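Local coordinates for protein probable transcriptional regulator (Pseudomonas aeruginosa, PDB 2FBI) that probably regulates transcription as a MarR-family repressor or activator, binding DNA as a dimer through winged helix-turn-helix domains, at residues Ile42-Gln47 / Tyr54-Gln59; Val70-Glu75 / Val80-Ala85. All coordinates share one frame; numbering follows the deposited sequence. Where two conformers were deposited one is given.

Contact 1 (Ile42-Gln47 / Tyr54-Gln59)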
loop_
_atom_site.group_PDB
_atom_site.type_symbol
_atom_site.label_atom_id
_atom_site.label_comp_id
_atom_site.label_asym_id
_atom_site.label_seq_id
_atom_site.Cartn_x
_atom_site.Cartn_y
_atom_site.Cartn_z
ATOM N N ILE A 42 1.524 15.301 4.722
ATOM C CA ILE A 42 0.779 16.570 4.803
ATOM C C ILE A 42 -0.661 16.332 5.285
ATOM O O ILE A 42 -1.130 17.007 6.200
ATOM C CB ILE A 42 0.785 17.283 3.404
ATOM C CG1 ILE A 42 2.195 17.770 3.093
ATOM C CG2 ILE A 42 -0.230 18.446 3.404
ATOM C CD1 ILE A 42 2.443 18.169 1.634
ATOM N N ARG A 43 -1.332 15.344 4.692
ATOM C CA ARG A 43 -2.697 14.998 5.086
ATOM C C ARG A 43 -2.833 14.663 6.576
ATOM O O ARG A 43 -3.797 15.076 7.221
ATOM C CB ARG A 43 -3.208 13.787 4.305
ATOM C CG ARG A 43 -3.611 14.063 2.858
ATOM C CD ARG A 43 -4.950 14.702 2.874
ATOM N NE ARG A 43 -5.999 13.824 2.393
ATOM C CZ ARG A 43 -7.269 13.877 2.794
ATOM N NH1 ARG A 43 -8.137 13.073 2.249
ATOM N NH2 ARG A 43 -7.664 14.704 3.764
ATOM N N ILE A 44 -1.902 13.867 7.111
ATOM C CA ILE A 44 -1.977 13.482 8.562
ATOM C C ILE A 44 -1.662 14.647 9.458
ATOM O O ILE A 44 -2.279 14.866 10.469
ATOM C CB ILE A 44 -0.999 12.293 8.878
ATOM C CG1 ILE A 44 -1.578 11.006 8.284
ATOM C CG2 ILE A 44 -0.786 12.125 10.414
ATOM C CD1 ILE A 44 -0.528 10.156 7.710
ATOM N N LEU A 45 -0.649 15.396 9.109
ATOM C CA LEU A 45 -0.300 16.550 9.911
ATOM C C LEU A 45 -1.413 17.665 9.868
ATOM O O LEU A 45 -1.670 18.367 10.852
ATOM C CB LEU A 45 1.042 17.069 9.409
ATOM C CG LEU A 45 2.324 16.270 9.729
ATOM C CD1 LEU A 45 3.548 16.959 9.105
ATOM C CD2 LEU A 45 2.519 16.094 11.306
ATOM N N ARG A 46 -2.088 17.780 8.737
ATOM C CA ARG A 46 -3.268 18.659 8.627
ATOM C C ARG A 46 -4.380 18.234 9.577
ATOM O O ARG A 46 -4.789 18.985 10.451
ATOM C CB ARG A 46 -3.766 18.649 7.178
ATOM C CG ARG A 46 -5.047 19.465 6.909
ATOM C CD ARG A 46 -4.951 20.977 7.217
ATOM N NE ARG A 46 -6.249 21.586 6.776
ATOM C CZ ARG A 46 -6.428 22.867 6.455
ATOM N NH1 ARG A 46 -7.636 23.272 6.088
ATOM N NH2 ARG A 46 -5.428 23.747 6.521
ATOM N N GLN A 47 -4.825 16.994 9.430
ATOM C CA GLN A 47 -5.930 16.468 10.181
ATOM C C GLN A 47 -5.646 16.271 11.670
ATOM O O GLN A 47 -6.509 16.565 12.497
ATOM C CB GLN A 47 -6.430 15.175 9.502
ATOM C CG GLN A 47 -7.733 14.533 10.071
ATOM C CD GLN A 47 -8.939 15.476 10.169
ATOM O OE1 GLN A 47 -9.108 16.423 9.362
ATOM N NE2 GLN A 47 -9.776 15.240 11.188
ATOM N N TYR A 54 8.009 9.179 14.820
ATOM C CA TYR A 54 7.796 7.715 14.585
ATOM C C TYR A 54 6.324 7.395 14.473
ATOM O O TYR A 54 5.861 6.538 13.648
ATOM C CB TYR A 54 8.489 6.837 15.677
ATOM C CG TYR A 54 10.010 6.678 15.466
ATOM C CD1 TYR A 54 10.875 7.717 15.723
ATOM C CD2 TYR A 54 10.562 5.483 14.992
ATOM C CE1 TYR A 54 12.237 7.605 15.513
ATOM C CE2 TYR A 54 11.961 5.350 14.786
ATOM C CZ TYR A 54 12.782 6.401 15.071
ATOM O OH TYR A 54 14.156 6.319 14.858
ATOM N N GLN A 55 5.556 8.062 15.322
ATOM C CA GLN A 55 4.093 7.976 15.228
ATOM C C GLN A 55 3.558 8.425 13.823
ATOM O O GLN A 55 2.614 7.819 13.278
ATOM C CB GLN A 55 3.517 8.854 16.320
ATOM C CG GLN A 55 2.056 8.870 16.473
ATOM C CD GLN A 55 1.641 9.383 17.853
ATOM O OE1 GLN A 55 2.424 9.371 18.813
ATOM N NE2 GLN A 55 0.398 9.807 17.962
ATOM N N LEU A 56 4.142 9.497 13.279
ATOM C CA LEU A 56 3.768 10.045 11.976
ATOM C C LEU A 56 4.067 9.009 10.875
ATOM O O LEU A 56 3.188 8.697 10.034
ATOM C CB LEU A 56 4.550 11.371 11.748
ATOM C CG LEU A 56 4.448 12.102 10.385
ATOM C CD1 LEU A 56 2.959 12.380 10.067
ATOM C CD2 LEU A 56 5.253 13.376 10.349
ATOM N N ALA A 57 5.286 8.450 10.879
ATOM C CA ALA A 57 5.627 7.336 9.973
ATOM C C ALA A 57 4.657 6.163 10.051
ATOM O O ALA A 57 4.301 5.600 9.008
ATOM C CB ALA A 57 7.096 6.857 10.169
ATOM N N ASN A 58 4.215 5.822 11.260
ATOM C CA ASN A 58 3.269 4.741 11.470
ATOM C C ASN A 58 1.868 5.004 10.934
ATOM O O ASN A 58 1.242 4.103 10.390
ATOM C CB ASN A 58 3.202 4.354 12.956
ATOM C CG ASN A 58 4.364 3.462 13.384
ATOM O OD1 ASN A 58 5.121 2.968 12.552
ATOM N ND2 ASN A 58 4.506 3.260 14.695
ATOM N N GLN A 59 1.379 6.230 11.092
ATOM C CA GLN A 59 0.053 6.599 10.644
ATOM C C GLN A 59 0.023 6.855 9.151
ATOM O O GLN A 59 -0.969 6.509 8.482
ATOM C CB GLN A 59 -0.349 7.861 11.364
ATOM C CG GLN A 59 -0.389 7.674 12.853
ATOM C CD GLN A 59 -1.640 8.198 13.367
ATOM O OE1 GLN A 59 -2.615 8.290 12.623
ATOM N NE2 GLN A 59 -1.670 8.542 14.650
#
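Leu56 of helix 53-59 sends both of its methyl groups to helix 36-48, where Ile44 and Leu45, neighbours in sequence, receive them. CD1 of Leu56 lies 3.8 Å from CG2 of Ile44 and 3.9 Å from CD2 of Leu45, so one methyl bridges the two residues, while CD2 of Leu56 packs on Leu45, 4.0 Å from its CD2. The Leu45 and Leu56 side chains meet at about a right angle. Ile44 divides its branches: with CG2 anti to the backbone N (chi1 -73°) that methyl turns to Leu56, and the other branch carries CD1 to the C-terminal end of helix 53-59, 3.6 Å from the backbone C of Gln59. The amide of Gln59 looks elsewhere, its OE1 accepting a hydrogen bond from NE2 of Gln48. Further out, Met51 packs on all four residues, Val94 and Leu96 of strand 91-96 cover Leu45, and Leu12 of the second subunit lies against Ile44, where Gln16 of that subunit also bonds Gln59 O. No hydrogen bond links the segments; two helical segments whose directions differ by 115° are held here by branched aliphatic groups, and their fit depends on shape and exclusion of water rather than on directional bonds.

Contact 2 (Val70-Glu75 / Val80-Ala85)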
loop_
_atom_site.group_PDB
_atom_site.type_symbol
_atom_site.label_atom_id
_atom_site.label_comp_id
_atom_site.label_asym_id
_atom_site.label_seq_id
_atom_site.Cartn_x
_atom_site.Cartn_y
_atom_site.Cartn_z
ATOM N N VAL A 70 11.783 11.960 3.406
ATOM C CA VAL A 70 10.478 12.649 3.246
ATOM C C VAL A 70 10.451 13.931 4.097
ATOM O O VAL A 70 10.299 15.020 3.554
ATOM C CB VAL A 70 9.260 11.727 3.453
ATOM C CG1 VAL A 70 7.938 12.539 3.387
ATOM C CG2 VAL A 70 9.234 10.679 2.389
ATOM N N LEU A 71 10.708 13.816 5.397
ATOM C CA LEU A 71 10.770 14.983 6.263
ATOM C C LEU A 71 11.851 16.009 5.927
ATOM O O LEU A 71 11.559 17.208 5.965
ATOM C CB LEU A 71 10.800 14.612 7.753
ATOM C CG LEU A 71 9.629 13.724 8.164
ATOM C CD1 LEU A 71 9.874 13.234 9.566
ATOM C CD2 LEU A 71 8.228 14.424 8.026
ATOM N N ALA A 72 13.088 15.578 5.619
ATOM C CA ALA A 72 14.141 16.565 5.331
ATOM C C ALA A 72 13.853 17.374 4.059
ATOM O O ALA A 72 14.156 18.574 4.010
ATOM C CB ALA A 72 15.581 15.910 5.272
ATOM N N ARG A 73 13.287 16.721 3.046
ATOM C CA ARG A 73 12.833 17.392 1.838
ATOM C C ARG A 73 11.734 18.425 2.144
ATOM O O ARG A 73 11.844 19.579 1.725
ATOM C CB ARG A 73 12.294 16.366 0.825
ATOM C CG ARG A 73 12.546 16.722 -0.635
ATOM C CD ARG A 73 11.576 17.740 -1.160
ATOM N NE ARG A 73 11.565 17.920 -2.626
ATOM C CZ ARG A 73 11.278 16.978 -3.535
ATOM N NH1 ARG A 73 11.046 15.706 -3.193
ATOM N NH2 ARG A 73 11.265 17.295 -4.816
ATOM N N LEU A 74 10.702 18.008 2.901
ATOM C CA LEU A 74 9.557 18.851 3.203
ATOM C C LEU A 74 9.981 19.973 4.093
ATOM O O LEU A 74 9.532 21.111 3.939
ATOM C CB LEU A 74 8.447 18.058 3.869
ATOM C CG LEU A 74 7.581 17.148 3.031
ATOM C CD1 LEU A 74 6.642 16.463 4.023
ATOM C CD2 LEU A 74 6.770 17.900 1.932
ATOM N N GLU A 75 10.874 19.671 5.029
ATOM C CA GLU A 75 11.481 20.711 5.828
ATOM C C GLU A 75 12.307 21.717 4.954
ATOM O O GLU A 75 12.238 22.951 5.161
ATOM C CB GLU A 75 12.329 20.070 6.897
ATOM C CG GLU A 75 12.977 21.018 7.852
ATOM C CD GLU A 75 13.927 20.270 8.801
ATOM O OE1 GLU A 75 14.797 19.496 8.309
ATOM O OE2 GLU A 75 13.792 20.443 10.025
ATOM N N VAL A 80 7.068 21.647 6.333
ATOM C CA VAL A 80 6.996 21.257 7.734
ATOM C C VAL A 80 8.135 21.898 8.566
ATOM O O VAL A 80 9.142 22.307 8.016
ATOM C CB VAL A 80 7.038 19.694 7.851
ATOM C CG1 VAL A 80 5.955 19.048 6.973
ATOM C CG2 VAL A 80 8.485 19.153 7.508
ATOM N N ARG A 81 7.932 21.970 9.876
ATOM C CA ARG A 81 8.906 22.351 10.900
ATOM C C ARG A 81 9.142 21.132 11.844
ATOM O O ARG A 81 8.207 20.416 12.167
ATOM C CB ARG A 81 8.326 23.496 11.737
ATOM C CG ARG A 81 9.261 24.080 12.833
ATOM C CD ARG A 81 8.472 25.060 13.742
ATOM N NE ARG A 81 7.896 26.065 12.881
ATOM C CZ ARG A 81 8.603 27.005 12.251
ATOM N NH1 ARG A 81 9.916 27.091 12.474
ATOM N NH2 ARG A 81 8.002 27.880 11.415
ATOM N N ARG A 82 10.383 20.931 12.297
ATOM C CA ARG A 82 10.743 19.850 13.236
ATOM C C ARG A 82 11.325 20.480 14.458
ATOM O O ARG A 82 12.095 21.420 14.337
ATOM C CB ARG A 82 11.755 18.882 12.621
ATOM C CG ARG A 82 11.111 17.913 11.666
ATOM C CD ARG A 82 12.063 16.817 11.145
ATOM N NE ARG A 82 13.255 17.312 10.473
ATOM C CZ ARG A 82 14.179 16.530 9.890
ATOM N NH1 ARG A 82 14.053 15.194 9.887
ATOM N NH2 ARG A 82 15.227 17.091 9.273
ATOM N N TRP A 83 10.933 19.996 15.625
ATOM C CA TRP A 83 11.412 20.529 16.881
ATOM C C TRP A 83 11.501 19.446 17.930
ATOM O O TRP A 83 10.678 18.522 17.944
ATOM C CB TRP A 83 10.485 21.646 17.418
ATOM C CG TRP A 83 8.987 21.414 17.212
ATOM C CD1 TRP A 83 8.280 21.576 16.027
ATOM C CD2 TRP A 83 8.023 21.025 18.197
ATOM N NE1 TRP A 83 6.950 21.305 16.245
ATOM C CE2 TRP A 83 6.772 20.975 17.564
ATOM C CE3 TRP A 83 8.096 20.702 19.559
ATOM C CZ2 TRP A 83 5.624 20.597 18.233
ATOM C CZ3 TRP A 83 6.937 20.342 20.223
ATOM C CH2 TRP A 83 5.731 20.290 19.568
ATOM N N LYS A 84 12.460 19.595 18.834
ATOM C CA LYS A 84 12.585 18.669 19.963
ATOM C C LYS A 84 11.592 19.028 21.059
ATOM O O LYS A 84 11.434 20.210 21.377
ATOM C CB LYS A 84 14.045 18.605 20.469
ATOM C CG LYS A 84 14.923 17.785 19.522
ATOM C CD LYS A 84 16.260 18.423 19.161
ATOM C CE LYS A 84 17.423 17.775 19.873
ATOM N NZ LYS A 84 17.919 18.639 20.997
ATOM N N ALA A 85 10.897 18.028 21.595
ATOM C CA ALA A 85 9.986 18.250 22.695
ATOM C C ALA A 85 10.728 18.843 23.910
ATOM O O ALA A 85 11.704 18.243 24.400
ATOM C CB ALA A 85 9.286 16.994 23.080
HETATM O O HOH W 1 12.609 22.475 11.042
#
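Glu75 and Arg82 meet across this contact in a salt bridge with two N-H to O bonds, one of them weak, in which the shapes of both chains matter. Glu75 has CG anti to its backbone N (chi1 -177°) and runs extended from helix 64-76 to the strand. Arg82 starts out straight but bends at chi3 (-57°), which turns its guanidinium back over the helix. NH2 of Arg82 bonds OE1 of Glu75 at 2.6 Å, approaching from above the carboxylate plane, and NE makes a weaker but nearly straight bond of 3.2 Å to OE2. The two planes stand 75° apart, so the pairing is not the flat, side-by-side kind. A water bridges the same two residues: it donates to OE2 of Glu75 at 2.6 Å and accepts from the backbone N of Arg82. Beyond the charges, the backbone N of Ala72 lies over one face of the guanidinium, toward its rim, and NH1 comes 3.9 Å from CB of Leu71.

Val80 packs where the strand begins, against Leu74 and Glu75. Its CG2 sits between its own backbone N and carbonyl carbon, and reaches 3.5 Å from N of Glu75 and 3.8 Å from CB of Leu74; CG1 is turned to CD1 of Leu74. A weak backbone bond, Val80 N to Leu74 O, closes the turn between helix and strand.

Val94 of strand 91-96 touches Leu71, Val80 and Arg82 together, while Val41 and Leu45 of helix 36-48 back Leu74 and Val80 respectively. Strand 80-85, reached through a short connection after helix 64-76, pairs with strand 91-96 as one arm of the wing expected of a MarR-type winged helix.

In the fold
The two contacts follow one another along the chain, contact 1 closing before contact 2 opens, and their centres lie 12 Å apart in the same winged helix-turn-helix domain. Helices 53-59 and 64-76 are consecutive and, by analogy with MarR relatives, probably form the helix-turn-helix, with the second as recognition helix, and strands 80-85 and 91-96 probably the wing. The contacts touch directly: Leu45 CD1 lies 3.8 Å from Val80 CG1, and Leu56 CD2 lies 3.9 Å from Leu71 CD2. One apolar core therefore runs from helix 36-48 through both later helices to the sheet, consistent with fixing the recognition helix and wing relative to each other.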